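Local coordinates for early 35 kDa protein (Autographa californica nucleopolyhedrovirus, PDB 1P35), which inhibits caspases, blocking the apoptotic response of the infected insect cell, and also suppresses the host's antiviral RNA interference, at residues Ile30-Thr36 against Phe158-Gln164; Cys1-Val6 against Pro180-Glu184; Glu210-Gln214 against Leu229-Glu233. The contacts are given in a common frame with arbitrary orientation. Residue numbers count along the deposited sequence, not the author numbering.

Interaction 1: residues Ile30-Thr36 against Phe158-Gln164; sequences INKIMNT and FENGSNQ
Ile30-Ile33 form the last residues of strand 24-33, an extended backbone that pairs antiparallel with the start of strand 164-170. Ile30 sends its CA hydrogen to Gln164 O (CA to O 3.5 Å). Asn31 and Gln164 are a hydrogen-bonded pair, CA atoms 5.4 Å apart: Asn31 N donates to Gln164 O at 3.0 Å and Gln164 N to Asn31 O at 2.8 Å, both nearly linear. Their side chains lie on the same sheet face, where Asn31, chi1 p, brings OD1 (hydrogen-bonded to Tyr100) to 3.4 Å from Gln164 CB. Lys32, CA 4.9 Å from that of Asn163, stretches over the incoming loop; its CE lies 3.2 Å from Asn163 OD1, and a water joins Lys32 NZ (2.7 Å) to Gly161 O (3.1 Å). Ile33 points toward the second segment and sets CG2 3.8 Å from CZ of Phe158 (chi1 p), with Ile33 O at the ring edge, 3.7 Å from Phe158 CE2. After Ile33 the chain leaves the strand but stays close to the turn at Glu159-Ser162 (Met34 CA to Asn160 CA 5.8 Å), where Ser162 N bonds to Glu159 O at 2.8 Å. Asn35 O lies 3.4 Å from Phe158 CZ, and Thr36 CG2 rests against Asn160. Two backbone hydrogen bonds thus fix the register; beyond them a water bridge and packing round Phe158 join strand end to loop, as where a strand pair frays.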
ATOM      1  N   ILE A  30       8.798  11.348  -9.337  1.00 31.15           N
ATOM      2  CA  ILE A  30       7.344  11.248  -9.244  1.00 23.18           C
ATOM      3  C   ILE A  30       6.788  12.514  -8.585  1.00 43.31           C
ATOM      4  O   ILE A  30       7.352  13.035  -7.569  1.00 28.80           O
ATOM      5  CB  ILE A  30       6.926  10.061  -8.289  1.00 28.50           C
ATOM      6  CG1 ILE A  30       7.327   8.728  -8.859  1.00 20.79           C
ATOM      7  CG2 ILE A  30       5.422  10.025  -8.041  1.00 27.97           C
ATOM      8  CD1 ILE A  30       8.077   7.885  -7.763  1.00 23.09           C
ATOM      9  N   ASN A  31       5.701  13.035  -9.156  1.00 23.50           N
ATOM     10  CA  ASN A  31       5.060  14.191  -8.501  1.00 29.91           C
ATOM     11  C   ASN A  31       3.567  14.181  -8.762  1.00 34.81           C
ATOM     12  O   ASN A  31       3.063  13.294  -9.453  1.00 40.30           O
ATOM     13  CB  ASN A  31       5.675  15.548  -8.927  1.00 34.16           C
ATOM     14  CG  ASN A  31       5.427  15.918 -10.392  1.00 26.16           C
ATOM     15  OD1 ASN A  31       4.650  15.274 -11.116  1.00 30.37           O
ATOM     16  ND2 ASN A  31       6.125  16.961 -10.844  1.00 17.28           N
ATOM     17  N   LYS A  32       2.857  15.143  -8.189  1.00 29.39           N
ATOM     18  CA  LYS A  32       1.420  15.223  -8.400  1.00 33.87           C
ATOM     19  C   LYS A  32       0.935  16.599  -8.771  1.00 28.92           C
ATOM     20  O   LYS A  32       0.951  17.525  -7.948  1.00 36.28           O
ATOM     21  CB  LYS A  32       0.684  14.697  -7.171  1.00 34.28           C
ATOM     22  CG  LYS A  32      -0.824  14.558  -7.345  1.00 55.87           C
ATOM     23  CD  LYS A  32      -1.457  13.827  -6.162  1.00 48.96           C
ATOM     24  CE  LYS A  32      -0.809  12.452  -5.985  1.00 54.55           C
ATOM     25  NZ  LYS A  32      -1.416  11.653  -4.907  1.00 33.80           N
ATOM     26  N   ILE A  33       0.487  16.739 -10.010  1.00 32.32           N
ATOM     27  CA  ILE A  33      -0.006  18.040 -10.523  1.00 31.10           C
ATOM     28  C   ILE A  33      -1.516  18.244 -10.368  1.00 40.76           C
ATOM     29  O   ILE A  33      -2.312  17.385 -10.705  1.00 57.10           O
ATOM     30  CB  ILE A  33       0.431  18.220 -12.014  1.00 41.84           C
ATOM     31  CG1 ILE A  33       1.963  18.294 -12.049  1.00 35.28           C
ATOM     32  CG2 ILE A  33      -0.212  19.497 -12.644  1.00 29.11           C
ATOM     33  CD1 ILE A  33       2.596  18.354 -13.422  1.00 53.53           C
ATOM     34  N   MET A  34      -1.887  19.409  -9.857  1.00 40.51           N
ATOM     35  CA  MET A  34      -3.276  19.777  -9.565  1.00 41.79           C
ATOM     36  C   MET A  34      -4.202  20.435 -10.603  1.00 64.09           C
ATOM     37  O   MET A  34      -5.416  20.465 -10.383  1.00 83.68           O
ATOM     38  CB  MET A  34      -3.288  20.665  -8.326  1.00 49.19           C
ATOM     39  CG  MET A  34      -3.170  19.923  -7.012  1.00 53.22           C
ATOM     40  SD  MET A  34      -4.584  18.835  -6.762  1.00 61.62           S
ATOM     41  CE  MET A  34      -6.053  20.016  -6.997  1.00 36.18           C
ATOM     42  N   ASN A  35      -3.679  20.960 -11.708  1.00 55.48           N
ATOM     43  CA  ASN A  35      -4.547  21.629 -12.705  1.00 62.85           C
ATOM     44  C   ASN A  35      -5.473  20.753 -13.571  1.00 62.32           C
ATOM     45  O   ASN A  35      -5.109  19.648 -13.978  1.00 49.33           O
ATOM     46  CB  ASN A  35      -3.678  22.481 -13.620  1.00 62.41           C
ATOM     47  CG  ASN A  35      -2.850  23.465 -12.846  1.00 64.93           C
ATOM     48  OD1 ASN A  35      -2.120  23.086 -11.918  1.00 59.67           O
ATOM     49  ND2 ASN A  35      -2.952  24.736 -13.206  1.00 66.75           N
ATOM     50  N   THR A  36      -6.677  21.261 -13.848  1.00 71.95           N
ATOM     51  CA  THR A  36      -7.661  20.536 -14.679  1.00 83.52           C
ATOM     52  C   THR A  36      -7.886  21.208 -16.027  1.00 84.07           C
ATOM     53  O   THR A  36      -8.210  20.538 -17.010  1.00 97.00           O
ATOM     54  CB  THR A  36      -9.079  20.415 -14.028  1.00 72.38           C
ATOM     55  OG1 THR A  36      -9.567  21.717 -13.679  1.00 63.37           O
ATOM     56  CG2 THR A  36      -9.060  19.493 -12.824  1.00 45.77           C
ATOM     57  N   PHE A 158      -4.417  14.344 -18.776  1.00 58.61           N
ATOM     58  CA  PHE A 158      -4.216  13.559 -17.539  1.00 49.86           C
ATOM     59  C   PHE A 158      -5.286  13.727 -16.460  1.00 51.21           C
ATOM     60  O   PHE A 158      -5.944  14.766 -16.353  1.00 50.74           O
ATOM     61  CB  PHE A 158      -2.823  13.858 -16.931  1.00 51.13           C
ATOM     62  CG  PHE A 158      -2.709  15.213 -16.248  1.00 41.17           C
ATOM     63  CD1 PHE A 158      -2.376  16.354 -16.967  1.00 38.80           C
ATOM     64  CD2 PHE A 158      -2.957  15.340 -14.889  1.00 45.98           C
ATOM     65  CE1 PHE A 158      -2.290  17.591 -16.351  1.00 52.53           C
ATOM     66  CE2 PHE A 158      -2.870  16.601 -14.255  1.00 42.07           C
ATOM     67  CZ  PHE A 158      -2.541  17.712 -14.984  1.00 38.97           C
ATOM     68  N   GLU A 159      -5.457  12.700 -15.644  1.00 51.12           N
ATOM     69  CA  GLU A 159      -6.439  12.800 -14.587  1.00 49.81           C
ATOM     70  C   GLU A 159      -5.862  13.427 -13.300  1.00 63.17           C
ATOM     71  O   GLU A 159      -4.857  12.964 -12.733  1.00 73.17           O
ATOM     72  CB  GLU A 159      -7.042  11.422 -14.316  1.00 60.72           C
ATOM     73  CG  GLU A 159      -8.538  11.360 -14.589  1.00 68.52           C
ATOM     74  CD  GLU A 159      -9.335  12.324 -13.698  1.00100.00           C
ATOM     75  OE1 GLU A 159      -8.717  13.025 -12.852  1.00100.00           O
ATOM     76  OE2 GLU A 159     -10.583  12.381 -13.840  1.00100.00           O
ATOM     77  N   ASN A 160      -6.513  14.506 -12.880  1.00 60.21           N
ATOM     78  CA  ASN A 160      -6.180  15.274 -11.682  1.00 51.80           C
ATOM     79  C   ASN A 160      -5.522  14.461 -10.549  1.00 58.26           C
ATOM     80  O   ASN A 160      -4.380  14.706 -10.149  1.00 67.54           O
ATOM     81  CB  ASN A 160      -7.472  15.904 -11.155  1.00 58.11           C
ATOM     82  CG  ASN A 160      -7.227  17.183 -10.375  1.00 74.11           C
ATOM     83  OD1 ASN A 160      -6.651  18.150 -10.885  1.00 51.69           O
ATOM     84  ND2 ASN A 160      -7.681  17.204  -9.142  1.00 93.24           N
ATOM     85  N   GLY A 161      -6.251  13.488 -10.031  1.00 43.80           N
ATOM     86  CA  GLY A 161      -5.716  12.698  -8.946  1.00 37.13           C
ATOM     87  C   GLY A 161      -4.593  11.710  -9.202  1.00 44.88           C
ATOM     88  O   GLY A 161      -4.238  10.990  -8.295  1.00 37.25           O
ATOM     89  N   SER A 162      -4.046  11.658 -10.408  1.00 42.78           N
ATOM     90  CA  SER A 162      -2.934  10.770 -10.720  1.00 41.05           C
ATOM     91  C   SER A 162      -1.537  11.217 -10.259  1.00 34.12           C
ATOM     92  O   SER A 162      -1.282  12.408 -10.145  1.00 57.59           O
ATOM     93  CB  SER A 162      -2.803  10.592 -12.256  1.00 34.85           C
ATOM     94  OG  SER A 162      -3.824   9.797 -12.798  1.00 53.06           O
ATOM     95  N   ASN A 163      -0.651  10.241 -10.013  1.00 29.98           N
ATOM     96  CA  ASN A 163       0.760  10.540  -9.786  1.00 33.67           C
ATOM     97  C   ASN A 163       1.298  10.614 -11.220  1.00 41.05           C
ATOM     98  O   ASN A 163       0.865   9.798 -12.092  1.00 32.74           O
ATOM     99  CB  ASN A 163       1.506   9.404  -9.087  1.00 36.01           C
ATOM    100  CG  ASN A 163       1.239   9.359  -7.582  1.00 40.88           C
ATOM    101  OD1 ASN A 163       1.435  10.337  -6.873  1.00 48.76           O
ATOM    102  ND2 ASN A 163       0.808   8.215  -7.107  1.00 42.03           N
ATOM    103  N   GLN A 164       2.197  11.578 -11.482  1.00 39.15           N
ATOM    104  CA  GLN A 164       2.806  11.732 -12.802  1.00 26.91           C
ATOM    105  C   GLN A 164       4.188  11.172 -12.560  1.00 28.60           C
ATOM    106  O   GLN A 164       4.871  11.642 -11.663  1.00 27.78           O
ATOM    107  CB  GLN A 164       2.906  13.183 -13.231  1.00 23.12           C
ATOM    108  CG  GLN A 164       1.725  14.048 -12.816  1.00 29.08           C
ATOM    109  CD  GLN A 164       0.422  13.473 -13.228  1.00 54.96           C
ATOM    110  OE1 GLN A 164       0.342  12.729 -14.213  1.00 60.13           O
ATOM    111  NE2 GLN A 164      -0.632  13.824 -12.497  1.00 52.28           N
TER
HETATM  112  O   HOH W   1      -4.110  11.749  -5.322  1.00 39.44           O

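Interaction 2: residues Cys1-Val6 against Pro180-Glu184; sequences CVIFPV and PFAHE
A buried packing contact sets the N terminus of the chain against the loop that links strands 176-179 and 191-199, with a carboxylate reaching an edge-strand amide of the large mixed beta sheet. Residues 2-4 are extended and pair antiparallel with strand 42-48 through Val2-Met45 and Phe4-Leu43. Pro180-Glu184 lie alongside without strand pairing, and the nearest CA atoms are those of Val2 and Glu184, 4.1 Å apart. At the start, Cys1 points toward the loop, its SG 3.7 Å from Pro180 CB; both side chains also touch Phe46 and Tyr29 of the sheet. Cys1 O receives a CA-H...O contact from His183 CA at 3.5 Å, while His183 N and Ala182 N are held by Asn289 and Asn291. Val2, with chi1 t, packs CG1 3.8 Å from Glu184 CB. A cis peptide before Pro5 turns the chain so that the carbonyls of Pro5 and Val6 come within a water's reach of Glu184. That side chain (chi1 p, chi2 m) reaches forward along strand 2-4: one water joins its OE2 (2.8 Å) to Val6 O (2.7 Å), and OE1 accepts a nearly linear hydrogen bond from Ile3 N at 2.9 Å.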
ATOM      1  N   CYS A   1      11.158  19.821 -12.334  1.00 46.97           N
ATOM      2  CA  CYS A   1      11.156  20.647 -11.129  1.00 33.64           C
ATOM      3  C   CYS A   1      10.953  22.085 -11.526  1.00 28.89           C
ATOM      4  O   CYS A   1      10.235  22.810 -10.855  1.00 38.19           O
ATOM      5  CB  CYS A   1      12.473  20.451 -10.494  1.00 49.61           C
ATOM      6  SG  CYS A   1      12.686  18.773 -10.659  1.00100.00           S
ATOM      7  N   VAL A   2      11.640  22.482 -12.587  1.00 30.68           N
ATOM      8  CA  VAL A   2      11.517  23.856 -13.145  1.00 33.69           C
ATOM      9  C   VAL A   2      10.334  23.625 -14.059  1.00 30.56           C
ATOM     10  O   VAL A   2      10.453  23.046 -15.152  1.00 33.52           O
ATOM     11  CB  VAL A   2      12.773  24.234 -13.965  1.00 27.61           C
ATOM     12  CG1 VAL A   2      12.664  25.621 -14.513  1.00 14.18           C
ATOM     13  CG2 VAL A   2      13.994  24.068 -13.089  1.00 25.37           C
ATOM     14  N   ILE A   3       9.178  24.004 -13.571  1.00 32.59           N
ATOM     15  CA  ILE A   3       7.944  23.767 -14.317  1.00 26.08           C
ATOM     16  C   ILE A   3       7.411  24.927 -15.130  1.00 28.39           C
ATOM     17  O   ILE A   3       7.467  26.077 -14.706  1.00 44.25           O
ATOM     18  CB  ILE A   3       6.879  23.262 -13.339  1.00 31.49           C
ATOM     19  CG1 ILE A   3       7.395  21.956 -12.705  1.00 37.04           C
ATOM     20  CG2 ILE A   3       5.543  23.057 -14.032  1.00 32.37           C
ATOM     21  CD1 ILE A   3       6.401  21.280 -11.751  1.00 40.30           C
ATOM     22  N   PHE A   4       6.894  24.608 -16.310  1.00 36.33           N
ATOM     23  CA  PHE A   4       6.321  25.604 -17.223  1.00 29.15           C
ATOM     24  C   PHE A   4       5.067  24.969 -17.785  1.00 35.97           C
ATOM     25  O   PHE A   4       5.034  23.765 -18.004  1.00 24.43           O
ATOM     26  CB  PHE A   4       7.264  25.886 -18.411  1.00 37.65           C
ATOM     27  CG  PHE A   4       6.684  26.829 -19.432  1.00 41.17           C
ATOM     28  CD1 PHE A   4       6.787  28.202 -19.257  1.00 38.49           C
ATOM     29  CD2 PHE A   4       5.897  26.342 -20.486  1.00 61.78           C
ATOM     30  CE1 PHE A   4       6.094  29.088 -20.107  1.00 49.68           C
ATOM     31  CE2 PHE A   4       5.194  27.207 -21.348  1.00 33.77           C
ATOM     32  CZ  PHE A   4       5.292  28.588 -21.150  1.00 40.09           C
ATOM     33  N   PRO A   5       3.981  25.727 -17.948  1.00 37.41           N
ATOM     34  CA  PRO A   5       3.627  27.116 -17.655  1.00 36.34           C
ATOM     35  C   PRO A   5       3.922  27.363 -16.181  1.00 42.06           C
ATOM     36  O   PRO A   5       3.882  26.428 -15.394  1.00 39.34           O
ATOM     37  CB  PRO A   5       2.131  27.129 -17.911  1.00 25.84           C
ATOM     38  CG  PRO A   5       2.011  26.190 -19.095  1.00 31.63           C
ATOM     39  CD  PRO A   5       2.849  25.034 -18.590  1.00 24.33           C
ATOM     40  N   VAL A   6       4.168  28.610 -15.792  1.00 42.82           N
ATOM     41  CA  VAL A   6       4.495  28.878 -14.398  1.00 60.02           C
ATOM     42  C   VAL A   6       3.340  28.870 -13.388  1.00 64.34           C
ATOM     43  O   VAL A   6       3.562  28.871 -12.176  1.00 70.14           O
ATOM     44  CB  VAL A   6       5.279  30.197 -14.271  1.00 61.86           C
ATOM     45  CG1 VAL A   6       6.653  30.048 -14.944  1.00 35.47           C
ATOM     46  CG2 VAL A   6       4.480  31.334 -14.916  1.00 44.30           C
ATOM     47  N   PRO A 180      17.475  17.020  -8.252  1.00 26.25           N
ATOM     48  CA  PRO A 180      16.692  18.189  -8.707  1.00 20.83           C
ATOM     49  C   PRO A 180      15.645  18.789  -7.791  1.00 22.30           C
ATOM     50  O   PRO A 180      14.444  18.635  -8.025  1.00 29.28           O
ATOM     51  CB  PRO A 180      16.119  17.684 -10.040  1.00 25.96           C
ATOM     52  CG  PRO A 180      15.816  16.240  -9.728  1.00 18.48           C
ATOM     53  CD  PRO A 180      17.116  15.796  -9.015  1.00 24.15           C
ATOM     54  N   PHE A 181      16.086  19.493  -6.750  1.00 31.99           N
ATOM     55  CA  PHE A 181      15.138  20.130  -5.842  1.00 29.35           C
ATOM     56  C   PHE A 181      14.689  21.495  -6.322  1.00 33.91           C
ATOM     57  O   PHE A 181      13.611  21.953  -5.938  1.00 28.84           O
ATOM     58  CB  PHE A 181      15.741  20.289  -4.428  1.00 20.97           C
ATOM     59  CG  PHE A 181      15.961  18.998  -3.714  1.00 21.30           C
ATOM     60  CD1 PHE A 181      14.956  18.055  -3.635  1.00 29.39           C
ATOM     61  CD2 PHE A 181      17.174  18.744  -3.070  1.00 25.46           C
ATOM     62  CE1 PHE A 181      15.135  16.873  -2.917  1.00 29.49           C
ATOM     63  CE2 PHE A 181      17.368  17.556  -2.351  1.00 33.18           C
ATOM     64  CZ  PHE A 181      16.328  16.617  -2.275  1.00 33.05           C
ATOM     65  N   ALA A 182      15.493  22.169  -7.144  1.00 30.99           N
ATOM     66  CA  ALA A 182      15.109  23.529  -7.564  1.00 19.27           C
ATOM     67  C   ALA A 182      13.800  23.663  -8.365  1.00 27.89           C
ATOM     68  O   ALA A 182      13.385  22.751  -9.134  1.00 27.09           O
ATOM     69  CB  ALA A 182      16.286  24.211  -8.358  1.00 25.88           C
ATOM     70  N   HIS A 183      13.172  24.820  -8.187  1.00 28.28           N
ATOM     71  CA  HIS A 183      11.902  25.128  -8.847  1.00 25.54           C
ATOM     72  C   HIS A 183      12.153  26.240  -9.859  1.00 31.07           C
ATOM     73  O   HIS A 183      13.258  26.855  -9.878  1.00 25.52           O
ATOM     74  CB  HIS A 183      10.877  25.674  -7.835  1.00 31.04           C
ATOM     75  CG  HIS A 183      10.761  24.868  -6.571  1.00 29.90           C
ATOM     76  ND1 HIS A 183       9.842  23.859  -6.408  1.00 37.78           N
ATOM     77  CD2 HIS A 183      11.458  24.930  -5.413  1.00 46.62           C
ATOM     78  CE1 HIS A 183       9.970  23.335  -5.204  1.00 45.25           C
ATOM     79  NE2 HIS A 183      10.946  23.967  -4.578  1.00 49.52           N
ATOM     80  N   GLU A 184      11.155  26.485 -10.717  1.00 26.47           N
ATOM     81  CA  GLU A 184      11.279  27.605 -11.615  1.00 24.22           C
ATOM     82  C   GLU A 184      11.242  28.855 -10.671  1.00 39.80           C
ATOM     83  O   GLU A 184      10.657  28.818  -9.585  1.00 38.27           O
ATOM     84  CB  GLU A 184      10.092  27.671 -12.543  1.00 20.69           C
ATOM     85  CG  GLU A 184       8.800  27.867 -11.832  1.00 29.46           C
ATOM     86  CD  GLU A 184       8.181  26.574 -11.308  1.00 31.49           C
ATOM     87  OE1 GLU A 184       8.880  25.562 -11.129  1.00 35.98           O
ATOM     88  OE2 GLU A 184       6.974  26.583 -11.048  1.00 48.95           O
TER
HETATM   89  O   HOH W   2       4.982  26.173 -12.534  1.00 54.18           O
HETATM   90  O   HOH W   3       5.659  29.028 -10.529  1.00 42.19           O

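Interaction 3: residues Glu210-Gln214 against Leu229-Glu233; sequences EEFVQ and LYYNE
Helix 206-215 and strand 227-234 run almost antiparallel here, their N-to-C directions 164° apart and the axes of the short segments 9.8 Å from each other at closest approach. The backbones stay well separated, with CA distances of 7.7 Å between Glu210 and Asn232 and 7.5 Å between Gln214 and Tyr230, so side chains make the contact. Helical geometry, seen in Gln214 N to Glu210 O at 2.9 Å, points Val213 at the strand, while Glu210 and Gln214 start out sideways and bring their ends nearer; along the extended strand, alternation turns Tyr230 and Asn232 toward the helix and Tyr231 away, where its ring stacks on Tyr242.

Apolar packing centres on Tyr230, whose t rotamer carries the ring across to the helix. Val213, also t, meets the ring edge with CG1 3.6 Å from Tyr230 CE1, and it touches Ile241 and Lys243 of the next strand as well. Gln214, in the m rotamer, lays CG over one face of the ring.

Polar groups gather at the outer margin. Glu210, also m, has its CG 3.3 Å from Tyr230 OH. Its CD lies 2.9 Å from Asn232 ND2, yet the angle is poor for hydrogen bonding to either carboxylate oxygen. Gln214 NE2 is 3.8 Å from Tyr230 OH. A polar tie to the neighbouring strand comes instead from Gln214 O, which accepts a hydrogen bond from Lys243.

Only 217 Å² is buried between the segments. The arrangement is alpha/beta packing at the surface, a short helix lying against 227-234, an edge strand of the large mixed sheet, beside 238-249.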
ATOM      1  N   GLU A 210      24.063  21.855   5.647  1.00 34.18           N
ATOM      2  CA  GLU A 210      23.832  22.874   6.699  1.00 32.27           C
ATOM      3  C   GLU A 210      23.197  24.088   6.091  1.00 24.12           C
ATOM      4  O   GLU A 210      22.193  24.601   6.579  1.00 43.07           O
ATOM      5  CB  GLU A 210      25.133  23.289   7.405  1.00 28.12           C
ATOM      6  CG  GLU A 210      25.703  22.176   8.274  1.00 56.95           C
ATOM      7  CD  GLU A 210      26.931  22.607   9.051  1.00 71.25           C
ATOM      8  OE1 GLU A 210      26.822  23.586   9.837  1.00 58.85           O
ATOM      9  OE2 GLU A 210      27.989  21.952   8.873  1.00 71.24           O
ATOM     10  N   GLU A 211      23.793  24.543   4.994  1.00 22.04           N
ATOM     11  CA  GLU A 211      23.238  25.705   4.311  1.00 22.40           C
ATOM     12  C   GLU A 211      21.757  25.489   3.913  1.00 20.66           C
ATOM     13  O   GLU A 211      20.945  26.381   4.010  1.00 36.32           O
ATOM     14  CB  GLU A 211      24.041  25.993   3.035  1.00 33.35           C
ATOM     15  CG  GLU A 211      23.371  27.077   2.157  1.00 53.15           C
ATOM     16  CD  GLU A 211      24.075  27.321   0.828  1.00 54.59           C
ATOM     17  OE1 GLU A 211      24.415  26.346   0.105  1.00 79.92           O
ATOM     18  OE2 GLU A 211      24.259  28.500   0.492  1.00 42.15           O
ATOM     19  N   PHE A 212      21.430  24.296   3.405  1.00 33.35           N
ATOM     20  CA  PHE A 212      20.057  24.060   2.957  1.00 31.21           C
ATOM     21  C   PHE A 212      19.094  24.048   4.188  1.00 28.67           C
ATOM     22  O   PHE A 212      18.054  24.725   4.191  1.00 23.67           O
ATOM     23  CB  PHE A 212      19.994  22.717   2.149  1.00 30.17           C
ATOM     24  CG  PHE A 212      18.955  22.706   1.076  1.00 32.27           C
ATOM     25  CD1 PHE A 212      17.592  22.663   1.401  1.00 62.68           C
ATOM     26  CD2 PHE A 212      19.319  22.796  -0.258  1.00 38.73           C
ATOM     27  CE1 PHE A 212      16.600  22.718   0.394  1.00 64.87           C
ATOM     28  CE2 PHE A 212      18.335  22.849  -1.269  1.00 36.22           C
ATOM     29  CZ  PHE A 212      16.980  22.812  -0.945  1.00 47.20           C
ATOM     30  N   VAL A 213      19.470  23.304   5.239  1.00 21.66           N
ATOM     31  CA  VAL A 213      18.630  23.192   6.434  1.00 26.98           C
ATOM     32  C   VAL A 213      18.436  24.514   7.214  1.00 34.59           C
ATOM     33  O   VAL A 213      17.321  24.797   7.671  1.00 37.23           O
ATOM     34  CB  VAL A 213      19.151  22.081   7.361  1.00 31.50           C
ATOM     35  CG1 VAL A 213      18.355  22.023   8.692  1.00 14.58           C
ATOM     36  CG2 VAL A 213      19.021  20.712   6.632  1.00 12.43           C
ATOM     37  N   GLN A 214      19.500  25.321   7.327  1.00 30.99           N
ATOM     38  CA  GLN A 214      19.436  26.618   8.035  1.00 27.19           C
ATOM     39  C   GLN A 214      18.429  27.555   7.350  1.00 29.45           C
ATOM     40  O   GLN A 214      17.800  28.392   8.022  1.00 37.06           O
ATOM     41  CB  GLN A 214      20.823  27.310   8.039  1.00 20.14           C
ATOM     42  CG  GLN A 214      21.825  26.597   8.853  1.00 16.51           C
ATOM     43  CD  GLN A 214      23.250  27.144   8.679  1.00 24.50           C
ATOM     44  OE1 GLN A 214      23.538  27.984   7.816  1.00 34.78           O
ATOM     45  NE2 GLN A 214      24.145  26.624   9.481  1.00 30.71           N
ATOM     46  N   LEU A 229      14.090  24.033  16.589  1.00 28.03           N
ATOM     47  CA  LEU A 229      15.476  23.738  16.917  1.00 26.13           C
ATOM     48  C   LEU A 229      16.232  23.211  15.705  1.00 35.06           C
ATOM     49  O   LEU A 229      15.666  22.507  14.815  1.00 37.58           O
ATOM     50  CB  LEU A 229      15.573  22.752  18.091  1.00 29.59           C
ATOM     51  CG  LEU A 229      15.477  23.395  19.507  1.00 32.53           C
ATOM     52  CD1 LEU A 229      14.239  24.240  19.613  1.00 36.43           C
ATOM     53  CD2 LEU A 229      15.434  22.309  20.597  1.00 26.59           C
ATOM     54  N   TYR A 230      17.511  23.578  15.667  1.00 31.78           N
ATOM     55  CA  TYR A 230      18.412  23.191  14.585  1.00 30.66           C
ATOM     56  C   TYR A 230      19.412  22.141  15.075  1.00 41.59           C
ATOM     57  O   TYR A 230      20.098  22.337  16.093  1.00 32.07           O
ATOM     58  CB  TYR A 230      19.171  24.432  14.064  1.00 25.51           C
ATOM     59  CG  TYR A 230      20.263  24.078  13.067  1.00 31.96           C
ATOM     60  CD1 TYR A 230      19.958  23.538  11.803  1.00 29.07           C
ATOM     61  CD2 TYR A 230      21.600  24.215  13.413  1.00 38.21           C
ATOM     62  CE1 TYR A 230      20.963  23.156  10.925  1.00 37.57           C
ATOM     63  CE2 TYR A 230      22.620  23.833  12.541  1.00 34.61           C
ATOM     64  CZ  TYR A 230      22.296  23.314  11.300  1.00 40.68           C
ATOM     65  OH  TYR A 230      23.302  23.077  10.414  1.00 35.87           O
ATOM     66  N   TYR A 231      19.491  21.035  14.342  1.00 39.21           N
ATOM     67  CA  TYR A 231      20.392  19.934  14.666  1.00 28.77           C
ATOM     68  C   TYR A 231      21.498  19.639  13.671  1.00 32.16           C
ATOM     69  O   TYR A 231      21.277  19.598  12.458  1.00 31.44           O
ATOM     70  CB  TYR A 231      19.620  18.627  14.843  1.00 26.17           C
ATOM     71  CG  TYR A 231      18.721  18.565  16.055  1.00 28.62           C
ATOM     72  CD1 TYR A 231      17.440  19.101  16.006  1.00 22.15           C
ATOM     73  CD2 TYR A 231      19.185  18.048  17.290  1.00 35.23           C
ATOM     74  CE1 TYR A 231      16.607  19.155  17.134  1.00 29.94           C
ATOM     75  CE2 TYR A 231      18.353  18.091  18.461  1.00 26.03           C
ATOM     76  CZ  TYR A 231      17.056  18.657  18.355  1.00 30.63           C
ATOM     77  OH  TYR A 231      16.209  18.735  19.418  1.00 37.21           O
ATOM     78  N   ASN A 232      22.694  19.408  14.200  1.00 38.87           N
ATOM     79  CA  ASN A 232      23.833  19.024  13.384  1.00 36.91           C
ATOM     80  C   ASN A 232      24.486  17.940  14.254  1.00 49.95           C
ATOM     81  O   ASN A 232      25.459  18.188  14.971  1.00 52.29           O
ATOM     82  CB  ASN A 232      24.784  20.185  13.168  1.00 28.58           C
ATOM     83  CG  ASN A 232      25.779  19.923  12.046  1.00 31.96           C
ATOM     84  OD1 ASN A 232      26.175  18.766  11.793  1.00 38.24           O
ATOM     85  ND2 ASN A 232      26.203  20.989  11.373  1.00 60.55           N
ATOM     86  N   GLU A 233      23.896  16.744  14.184  1.00 59.11           N
ATOM     87  CA  GLU A 233      24.291  15.580  14.963  1.00 44.58           C
ATOM     88  C   GLU A 233      24.887  14.403  14.180  1.00 49.61           C
ATOM     89  O   GLU A 233      24.698  14.235  12.968  1.00 41.49           O
ATOM     90  CB  GLU A 233      23.079  15.018  15.723  1.00 41.28           C
ATOM     91  CG  GLU A 233      22.261  15.982  16.553  1.00 43.21           C
ATOM     92  CD  GLU A 233      21.033  15.307  17.211  1.00 66.27           C
ATOM     93  OE1 GLU A 233      20.281  14.532  16.541  1.00 39.11           O
ATOM     94  OE2 GLU A 233      20.806  15.572  18.408  1.00 68.07           O
TER

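Overall arrangement
From the N terminus, residues 1-6 open the outermost loop, which interaction 2 closes 174 residues later at 180-184. Interaction 1 is nested inside it: the end of strand 24-33 and the loop after it, 30-36, meet 158-164 across 121 intervening residues, which include the helices between residues 62 and 140. Interaction 3 follows in series and is far more local, joining helix 206-215 to strand 227-234 across a short connection. All three reach the same large mixed sheet. The centres of interactions 1 and 2 are about 15 Å apart, whereas those of 1 and 3, about 32 Å apart, lie on opposite sides of the chain's centre.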